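Local atomic coordinates of putative NADPH:quinone reductase (Bacillus thuringiensis, PDB entry 3GMS), a protein that is of unknown function but probably reduces quinones with NADPH, as a member of the medium-chain dehydrogenase/reductase superfamily. Residues 7-12 with 61-66; 41-46 with 67-72; 157-162 with 183-188. One frame throughout, in Å; residues are numbered along the deposited sequence.

In the fold
The chain shows how a two-domain reductase is closed up in steps. Near the N terminus, strand 4-10 receives the loop 61-66 in contact 1, closing a loop of 48 residues. Before that loop is complete, the end of strand 34-43, in 41-46, meets 67-72 across 20 intervening residues in contact 2. The two closures therefore cross, and their second segments adjoin in sequence at P66 and G67. Together they tie the N-terminal strand pair and the larger mixed sheet into the GroES-like part. Contact 3 follows in series, closing over 20 residues that include strand 171-176; it joins helices 156-168 and 182-188 beside the Rossmann part's parallel sheet, across the chain's centre from contact 1.

Contact 1: residues 7-12 with 61-66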
loop_
_atom_site.group_PDB
_atom_site.type_symbol
_atom_site.label_atom_id
_atom_site.label_comp_id
_atom_site.label_asym_id
_atom_site.label_seq_id
_atom_site.Cartn_x
_atom_site.Cartn_y
_atom_site.Cartn_z
ATOM N N LEU A 7 -11.712 13.780 -14.834
ATOM C CA LEU A 7 -11.421 13.392 -13.439
ATOM C C LEU A 7 -12.518 12.524 -12.914
ATOM O O LEU A 7 -13.657 12.648 -13.356
ATOM C CB LEU A 7 -11.317 14.604 -12.522
ATOM C CG LEU A 7 -12.564 15.447 -12.225
ATOM C CD1 LEU A 7 -12.561 16.009 -10.791
ATOM C CD2 LEU A 7 -12.612 16.590 -13.209
ATOM N N ILE A 8 -12.174 11.643 -11.972
ATOM C CA ILE A 8 -13.179 10.913 -11.210
ATOM C C ILE A 8 -13.314 11.613 -9.857
ATOM O O ILE A 8 -12.309 11.881 -9.198
ATOM C CB ILE A 8 -12.757 9.430 -10.965
ATOM C CG1 ILE A 8 -12.434 8.718 -12.285
ATOM C CG2 ILE A 8 -13.823 8.706 -10.181
ATOM C CD1 ILE A 8 -13.537 8.798 -13.333
ATOM N N GLN A 9 -14.550 11.896 -9.444
ATOM C CA GLN A 9 -14.849 12.644 -8.237
ATOM C C GLN A 9 -16.045 12.007 -7.528
ATOM O O GLN A 9 -16.874 11.375 -8.197
ATOM C CB GLN A 9 -15.228 14.074 -8.675
ATOM C CG GLN A 9 -15.361 15.042 -7.600
ATOM C CD GLN A 9 -14.873 16.425 -8.005
ATOM O OE1 GLN A 9 -13.845 16.875 -7.524
ATOM N NE2 GLN A 9 -15.622 17.110 -8.862
ATOM N N PHE A 10 -16.109 12.133 -6.202
ATOM C CA PHE A 10 -17.329 11.859 -5.437
ATOM C C PHE A 10 -17.651 13.068 -4.591
ATOM O O PHE A 10 -16.757 13.711 -4.046
ATOM C CB PHE A 10 -17.246 10.606 -4.550
ATOM C CG PHE A 10 -16.049 10.578 -3.609
ATOM C CD1 PHE A 10 -16.213 10.814 -2.256
ATOM C CD2 PHE A 10 -14.771 10.264 -4.093
ATOM C CE1 PHE A 10 -15.116 10.785 -1.380
ATOM C CE2 PHE A 10 -13.667 10.237 -3.234
ATOM C CZ PHE A 10 -13.840 10.480 -1.879
ATOM N N HIS A 11 -18.940 13.356 -4.495
ATOM C CA HIS A 11 -19.430 14.554 -3.788
ATOM C C HIS A 11 -20.012 14.188 -2.431
ATOM O O HIS A 11 -20.194 15.061 -1.595
ATOM C CB HIS A 11 -20.465 15.290 -4.640
ATOM C CG HIS A 11 -19.928 15.787 -5.939
ATOM N ND1 HIS A 11 -19.565 17.101 -6.146
ATOM C CD2 HIS A 11 -19.692 15.143 -7.105
ATOM C CE1 HIS A 11 -19.115 17.240 -7.378
ATOM N NE2 HIS A 11 -19.191 16.069 -7.985
ATOM N N LYS A 12 -20.269 12.899 -2.218
ATOM C CA LYS A 12 -20.689 12.388 -0.930
ATOM C C LYS A 12 -19.945 11.088 -0.669
ATOM O O LYS A 12 -19.508 10.411 -1.622
ATOM C CB LYS A 12 -22.212 12.090 -0.920
ATOM C CG LYS A 12 -23.100 13.256 -1.287
ATOM C CD LYS A 12 -24.535 12.868 -0.893
ATOM C CE LYS A 12 -25.501 14.033 -1.074
ATOM N NZ LYS A 12 -25.808 14.300 -2.513
ATOM N N PRO A 61 -11.987 16.275 2.681
ATOM C CA PRO A 61 -12.931 17.286 2.200
ATOM C C PRO A 61 -13.654 16.748 0.987
ATOM O O PRO A 61 -13.059 15.976 0.217
ATOM C CB PRO A 61 -12.025 18.439 1.725
ATOM C CG PRO A 61 -10.708 18.172 2.285
ATOM C CD PRO A 61 -10.592 16.685 2.437
ATOM N N LEU A 62 -14.913 17.147 0.820
ATOM C CA LEU A 62 -15.704 16.800 -0.362
ATOM C C LEU A 62 -15.900 18.043 -1.213
ATOM O O LEU A 62 -16.015 19.139 -0.666
ATOM C CB LEU A 62 -17.062 16.233 0.052
ATOM C CG LEU A 62 -17.005 14.896 0.793
ATOM C CD1 LEU A 62 -18.334 14.627 1.489
ATOM C CD2 LEU A 62 -16.649 13.786 -0.218
ATOM N N PRO A 63 -15.908 17.902 -2.549
ATOM C CA PRO A 63 -15.750 16.646 -3.248
ATOM C C PRO A 63 -14.276 16.235 -3.258
ATOM O O PRO A 63 -13.388 17.075 -2.992
ATOM C CB PRO A 63 -16.217 16.975 -4.656
ATOM C CG PRO A 63 -15.805 18.440 -4.854
ATOM C CD PRO A 63 -15.958 19.058 -3.474
ATOM N N ASN A 64 -14.013 14.972 -3.592
ATOM C CA ASN A 64 -12.631 14.515 -3.563
ATOM C C ASN A 64 -12.335 13.644 -4.770
ATOM O O ASN A 64 -13.242 12.965 -5.282
ATOM C CB ASN A 64 -12.414 13.716 -2.275
ATOM C CG ASN A 64 -11.049 13.063 -2.218
ATOM O OD1 ASN A 64 -10.900 11.847 -2.476
ATOM N ND2 ASN A 64 -10.025 13.878 -1.935
ATOM N N ILE A 65 -11.075 13.656 -5.211
ATOM C CA ILE A 65 -10.621 12.785 -6.324
ATOM C C ILE A 65 -9.889 11.586 -5.712
ATOM O O ILE A 65 -8.920 11.783 -5.002
ATOM C CB ILE A 65 -9.712 13.526 -7.316
ATOM C CG1 ILE A 65 -10.473 14.709 -7.943
ATOM C CG2 ILE A 65 -9.271 12.587 -8.447
ATOM C CD1 ILE A 65 -9.575 15.732 -8.652
ATOM N N PRO A 66 -10.368 10.347 -5.941
ATOM C CA PRO A 66 -9.639 9.259 -5.271
ATOM C C PRO A 66 -8.276 8.907 -5.917
ATOM O O PRO A 66 -7.974 9.342 -7.030
ATOM C CB PRO A 66 -10.535 8.031 -5.451
ATOM C CG PRO A 66 -11.741 8.467 -6.161
ATOM C CD PRO A 66 -11.578 9.873 -6.650
#
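The H11 imidazole takes P63 CB over one face, a CH-pi contact 4.0 Å from its centroid, while the phenyl ring of F10 meets P66 CG at its edge, 3.9 Å from CE2. L62 CD2 comes to the F10 ring obliquely, 3.6 Å from CE1, and N64 CB lies 3.6 Å from CZ. This is a single antiparallel bridge in the GroES-like part of the fold, where a loop without regular structure joins strand 4-10 along the edge turned away from strand 20-26. F10 and N64 form the hydrogen-bonded pair: N64 N gives to F10 O at 3.1 Å, and F10 N gives back to N64 O with an N-H...O angle of 161°. With chi1 at 53°, F10 CG sits between its backbone N and carbonyl carbon, and the ring runs alongside N64, pointing the same way. The L62-P63 peptide is cis, and P63 CB also touches Q9 CG at 3.6 Å; E23 of the neighbouring strand holds the polar ends of Q9 and H11. Toward the start of the strand, the L7 and I65 side chains cross at about a right angle, CD1 to CD1 3.7 Å. I8 O is buried without a hydrogen-bond partner, and I65 CA offers it a CA-H...O contact at 3.5 Å.

Contact 2: residues 41-46 with 67-72; sequences VRPINP and GYEGVG
V41 pairs with V71 where strand 34-43 runs antiparallel to the start of strand 71-77, an example of how strand pairing gives way to a buried polar cluster. In this hydrogen-bonded pair V71 N gives to V41 O at 3.0 Å, whereas the return bond from V41 N to V71 O is weak at 3.3 Å. Both valine side chains share the sheet face packed by helix 119-122. At R42 the backbones close up against G70, which has no side chain to come between them, and R42 CB rests 3.2 Å from E69 O. The guanidinium leads away, to Q100 O, T98 O, L329 O and S331 OG. P43 then lays its ring across the E69 side chain at about a right angle, CG to CG 3.5 Å. A chi1 of 73° sets E69 CG between backbone N and carbonyl carbon, against the proline, and the chain extended beyond it carries the carboxylate on to N45. Water 1, 3.0 Å from P43 O, also accepts from E69 N. N45 completes the walk: its ND2 gives to the anti lone pair of E69 OE1 at 2.9 Å, almost in the amide plane. Water 2 lies 2.8 Å from N45 OD1 and 3.2 Å from E69 OE1 and can donate to either, though not necessarily to both at once. The sequence GYEGVG resembles the GHE motif of zinc alcohol dehydrogenases, with Y68 where those enzymes have a histidine. K326 NZ, bonded to N45 OD1, would help to fix the amide in the orientation that presents ND2. N45 ND2 on OE1 and Y126 N on OE2 give each carboxylate oxygen a donor, which probably offsets the cost of burial.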
loop_
_atom_site.group_PDB
_atom_site.type_symbol
_atom_site.label_atom_id
_atom_site.label_comp_id
_atom_site.label_asym_id
_atom_site.label_seq_id
_atom_site.Cartn_x
_atom_site.Cartn_y
_atom_site.Cartn_z
ATOM N N VAL A 41 -1.110 5.396 -15.827
ATOM C CA VAL A 41 -1.640 4.162 -15.193
ATOM C C VAL A 41 -1.759 4.401 -13.686
ATOM O O VAL A 41 -0.833 4.904 -13.056
ATOM C CB VAL A 41 -0.719 2.950 -15.422
ATOM C CG1 VAL A 41 -1.200 1.688 -14.634
ATOM C CG2 VAL A 41 -0.529 2.643 -16.911
ATOM N N ARG A 42 -2.897 4.036 -13.102
ATOM C CA ARG A 42 -2.963 3.961 -11.605
ATOM C C ARG A 42 -3.569 2.614 -11.218
ATOM O O ARG A 42 -4.496 2.163 -11.901
ATOM C CB ARG A 42 -3.876 5.039 -10.959
ATOM C CG ARG A 42 -3.922 6.378 -11.675
ATOM C CD ARG A 42 -5.005 6.351 -12.742
ATOM N NE ARG A 42 -5.190 7.602 -13.500
ATOM C CZ ARG A 42 -5.389 7.668 -14.818
ATOM N NH1 ARG A 42 -5.359 6.589 -15.599
ATOM N NH2 ARG A 42 -5.576 8.864 -15.387
ATOM N N PRO A 43 -3.121 2.024 -10.091
ATOM C CA PRO A 43 -3.781 0.827 -9.589
ATOM C C PRO A 43 -5.065 1.257 -8.879
ATOM O O PRO A 43 -5.207 2.417 -8.463
ATOM C CB PRO A 43 -2.761 0.292 -8.574
ATOM C CG PRO A 43 -2.249 1.582 -7.887
ATOM C CD PRO A 43 -2.126 2.549 -9.129
ATOM N N ILE A 44 -6.001 0.322 -8.749
ATOM C CA ILE A 44 -7.091 0.476 -7.810
ATOM C C ILE A 44 -6.719 -0.326 -6.570
ATOM O O ILE A 44 -6.830 -1.555 -6.535
ATOM C CB ILE A 44 -8.434 0.014 -8.402
ATOM C CG1 ILE A 44 -8.773 0.941 -9.597
ATOM C CG2 ILE A 44 -9.543 0.065 -7.291
ATOM C CD1 ILE A 44 -10.028 0.525 -10.414
ATOM N N ASN A 45 -6.216 0.358 -5.558
ATOM C CA ASN A 45 -5.903 -0.340 -4.320
ATOM C C ASN A 45 -7.135 -0.373 -3.406
ATOM O O ASN A 45 -7.847 0.610 -3.313
ATOM C CB ASN A 45 -4.767 0.371 -3.563
ATOM C CG ASN A 45 -3.424 0.395 -4.347
ATOM O OD1 ASN A 45 -3.080 -0.559 -5.032
ATOM N ND2 ASN A 45 -2.658 1.479 -4.192
ATOM N N PRO A 46 -7.362 -1.496 -2.682
ATOM C CA PRO A 46 -8.374 -1.455 -1.613
ATOM C C PRO A 46 -8.262 -0.221 -0.705
ATOM O O PRO A 46 -9.294 0.332 -0.276
ATOM C CB PRO A 46 -8.140 -2.788 -0.852
ATOM C CG PRO A 46 -7.689 -3.738 -1.923
ATOM C CD PRO A 46 -6.697 -2.805 -2.743
ATOM N N GLY A 67 -7.526 8.035 -5.243
ATOM C CA GLY A 67 -6.269 7.532 -5.800
ATOM C C GLY A 67 -5.019 8.120 -5.166
ATOM O O GLY A 67 -4.779 9.335 -5.168
ATOM N N TYR A 68 -4.212 7.236 -4.611
ATOM C CA TYR A 68 -2.966 7.670 -3.952
ATOM C C TYR A 68 -1.752 7.446 -4.783
ATOM O O TYR A 68 -0.664 7.974 -4.447
ATOM C CB TYR A 68 -2.763 6.990 -2.579
ATOM C CG TYR A 68 -3.699 7.530 -1.553
ATOM C CD1 TYR A 68 -3.467 8.765 -0.953
ATOM C CD2 TYR A 68 -4.878 6.859 -1.248
ATOM C CE1 TYR A 68 -4.332 9.288 0.004
ATOM C CE2 TYR A 68 -5.760 7.374 -0.270
ATOM C CZ TYR A 68 -5.482 8.583 0.331
ATOM O OH TYR A 68 -6.342 9.127 1.260
ATOM N N GLU A 69 -1.849 6.626 -5.818
ATOM C CA GLU A 69 -0.625 6.367 -6.587
ATOM C C GLU A 69 -0.832 6.174 -8.097
ATOM O O GLU A 69 -1.968 6.161 -8.595
ATOM C CB GLU A 69 0.217 5.250 -5.952
ATOM C CG GLU A 69 -0.331 3.885 -6.108
ATOM C CD GLU A 69 0.604 2.801 -5.550
ATOM O OE1 GLU A 69 0.074 1.937 -4.868
ATOM O OE2 GLU A 69 1.838 2.780 -5.818
ATOM N N GLY A 70 0.271 6.026 -8.805
ATOM C CA GLY A 70 0.269 5.856 -10.262
ATOM C C GLY A 70 1.454 6.573 -10.894
ATOM O O GLY A 70 2.207 7.280 -10.207
ATOM N N VAL A 71 1.586 6.414 -12.208
ATOM C CA VAL A 71 2.734 6.940 -12.926
ATOM C C VAL A 71 2.217 7.782 -14.094
ATOM O O VAL A 71 1.150 7.495 -14.642
ATOM C CB VAL A 71 3.591 5.775 -13.443
ATOM C CG1 VAL A 71 2.803 4.933 -14.452
ATOM C CG2 VAL A 71 4.904 6.272 -14.061
ATOM N N GLY A 72 2.973 8.813 -14.468
ATOM C CA GLY A 72 2.603 9.640 -15.629
ATOM C C GLY A 72 3.818 10.381 -16.161
ATOM O O GLY A 72 4.948 10.138 -15.710
HETATM O O HOH W 1 -4.246 4.658 -6.759
HETATM O O HOH W 2 -0.450 -1.005 -5.978
#

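Contact 3: residues 157-162 with 183-188; sequences IGHLFA and EELLRL
L185 CD2 lies over one face of the H159 imidazole, 4.3 Å from its centroid, in a CH-pi contact displaced toward the rim. L188 CD1 comes obliquely to the same ring, 3.5 Å from CD2, and E184 CB approaches NE2 at 4.0 Å. One turn on, A162 CB faces L188 CB at 3.9 Å, while L185 CD2 also rests against G158 O. L185 CG stands anti to its carbonyl carbon (chi1 -67°), and the methyl beyond it fits among G158, H159 and A162. These mostly van der Waals contacts illustrate how neighbouring helices of a Rossmann fold pack: the segment axes approach to 8.8 Å and run broadly parallel, 31° apart. Helix 156-168 connects strands 147-150 and 171-176, and helix 182-188 connects 171-176 to 192-195, so the two belong to successive β-α-β units. Both helices rest on these strands, L172 touching A162, and A174, T176 and V193 touching L185. The glycine-containing sequence CGSAIG, running into the start of helix 156-168, is consistent with a dinucleotide-binding loop, and from it S155 O accepts a bond from H159 ND1, fixing the ring's rotation. H181 meets the ring nearly perpendicularly. Because a carbonyl oxygen can only accept, the proton is probably on ND1; E184 OE2, 5.1 Å from NE2, could moderately favour a second proton there.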
loop_
_atom_site.group_PDB
_atom_site.type_symbol
_atom_site.label_atom_id
_atom_site.label_comp_id
_atom_site.label_asym_id
_atom_site.label_seq_id
_atom_site.Cartn_x
_atom_site.Cartn_y
_atom_site.Cartn_z
ATOM N N ILE A 157 0.529 -6.651 -0.165
ATOM C CA ILE A 157 1.596 -6.312 0.789
ATOM C C ILE A 157 2.194 -7.593 1.418
ATOM O O ILE A 157 3.401 -7.661 1.633
ATOM C CB ILE A 157 1.195 -5.253 1.847
ATOM C CG1 ILE A 157 2.497 -4.665 2.466
ATOM C CG2 ILE A 157 0.266 -5.821 2.906
ATOM C CD1 ILE A 157 2.283 -3.515 3.487
ATOM N N GLY A 158 1.349 -8.588 1.631
ATOM C CA GLY A 158 1.808 -9.908 2.114
ATOM C C GLY A 158 2.894 -10.520 1.241
ATOM O O GLY A 158 3.872 -11.068 1.734
ATOM N N HIS A 159 2.705 -10.456 -0.073
ATOM C CA HIS A 159 3.688 -10.959 -1.022
ATOM C C HIS A 159 4.976 -10.172 -0.937
ATOM O O HIS A 159 6.043 -10.697 -1.184
ATOM C CB HIS A 159 3.157 -10.807 -2.442
ATOM C CG HIS A 159 2.134 -11.820 -2.807
ATOM N ND1 HIS A 159 0.971 -12.001 -2.097
ATOM C CD2 HIS A 159 2.072 -12.675 -3.855
ATOM C CE1 HIS A 159 0.260 -12.965 -2.651
ATOM N NE2 HIS A 159 0.908 -13.394 -3.717
ATOM N N LEU A 160 4.883 -8.900 -0.571
ATOM C CA LEU A 160 6.090 -8.109 -0.403
ATOM C C LEU A 160 6.853 -8.462 0.886
ATOM O O LEU A 160 8.094 -8.524 0.889
ATOM C CB LEU A 160 5.790 -6.598 -0.485
ATOM C CG LEU A 160 5.079 -6.171 -1.779
ATOM C CD1 LEU A 160 4.853 -4.680 -1.793
ATOM C CD2 LEU A 160 5.831 -6.594 -3.020
ATOM N N PHE A 161 6.122 -8.673 1.971
ATOM C CA PHE A 161 6.774 -9.084 3.219
ATOM C C PHE A 161 7.567 -10.395 3.010
ATOM O O PHE A 161 8.673 -10.557 3.529
ATOM C CB PHE A 161 5.737 -9.231 4.332
ATOM C CG PHE A 161 5.294 -7.911 4.937
ATOM C CD1 PHE A 161 6.202 -7.084 5.608
ATOM C CD2 PHE A 161 3.968 -7.518 4.862
ATOM C CE1 PHE A 161 5.775 -5.857 6.171
ATOM C CE2 PHE A 161 3.543 -6.300 5.435
ATOM C CZ PHE A 161 4.467 -5.469 6.104
ATOM N N ALA A 162 7.003 -11.304 2.209
ATOM C CA ALA A 162 7.680 -12.585 1.902
ATOM C C ALA A 162 9.010 -12.323 1.231
ATOM O O ALA A 162 10.044 -12.881 1.608
ATOM C CB ALA A 162 6.798 -13.482 1.047
ATOM N N GLU A 183 1.313 -21.327 -2.288
ATOM C CA GLU A 183 2.428 -21.649 -3.174
ATOM C C GLU A 183 3.231 -20.408 -3.525
ATOM O O GLU A 183 4.459 -20.426 -3.437
ATOM C CB GLU A 183 1.965 -22.388 -4.449
ATOM C CG GLU A 183 3.094 -22.589 -5.506
ATOM C CD GLU A 183 4.166 -23.610 -5.077
ATOM O OE1 GLU A 183 3.916 -24.369 -4.115
ATOM O OE2 GLU A 183 5.252 -23.671 -5.711
ATOM N N GLU A 184 2.527 -19.325 -3.883
ATOM C CA GLU A 184 3.190 -18.090 -4.265
ATOM C C GLU A 184 4.005 -17.549 -3.076
ATOM O O GLU A 184 5.184 -17.235 -3.236
ATOM C CB GLU A 184 2.187 -17.055 -4.773
ATOM C CG GLU A 184 1.314 -17.536 -5.973
ATOM C CD GLU A 184 -0.066 -18.099 -5.571
ATOM O OE1 GLU A 184 -0.171 -19.173 -4.869
ATOM O OE2 GLU A 184 -1.066 -17.468 -6.017
ATOM N N LEU A 185 3.387 -17.507 -1.893
ATOM C CA LEU A 185 4.116 -17.022 -0.687
ATOM C C LEU A 185 5.374 -17.835 -0.391
ATOM O O LEU A 185 6.461 -17.270 -0.171
ATOM C CB LEU A 185 3.193 -16.947 0.537
ATOM C CG LEU A 185 2.084 -15.907 0.454
ATOM C CD1 LEU A 185 1.103 -16.109 1.541
ATOM C CD2 LEU A 185 2.754 -14.485 0.524
ATOM N N LEU A 186 5.273 -19.169 -0.413
ATOM C CA LEU A 186 6.485 -19.959 -0.250
ATOM C C LEU A 186 7.569 -19.679 -1.296
ATOM O O LEU A 186 8.729 -19.506 -0.928
ATOM C CB LEU A 186 6.197 -21.472 -0.177
ATOM C CG LEU A 186 5.243 -21.847 0.957
ATOM C CD1 LEU A 186 4.676 -23.222 0.688
ATOM C CD2 LEU A 186 5.971 -21.794 2.326
ATOM N N ARG A 187 7.182 -19.628 -2.583
ATOM C CA ARG A 187 8.104 -19.279 -3.669
ATOM C C ARG A 187 8.809 -17.976 -3.432
ATOM O O ARG A 187 10.010 -17.849 -3.706
ATOM C CB ARG A 187 7.377 -19.143 -5.006
ATOM C CG ARG A 187 7.115 -20.438 -5.676
ATOM C CD ARG A 187 6.698 -20.232 -7.125
ATOM N NE ARG A 187 6.240 -21.513 -7.660
ATOM C CZ ARG A 187 6.007 -21.765 -8.949
ATOM N NH1 ARG A 187 6.196 -20.820 -9.858
ATOM N NH2 ARG A 187 5.592 -22.976 -9.322
ATOM N N LEU A 188 8.046 -17.000 -2.948
ATOM C CA LEU A 188 8.573 -15.659 -2.738
ATOM C C LEU A 188 9.444 -15.590 -1.500
ATOM O O LEU A 188 10.185 -14.633 -1.327
ATOM C CB LEU A 188 7.440 -14.611 -2.667
ATOM C CG LEU A 188 6.771 -14.358 -4.036
ATOM C CD1 LEU A 188 5.455 -13.648 -3.872
ATOM C CD2 LEU A 188 7.695 -13.567 -4.968
#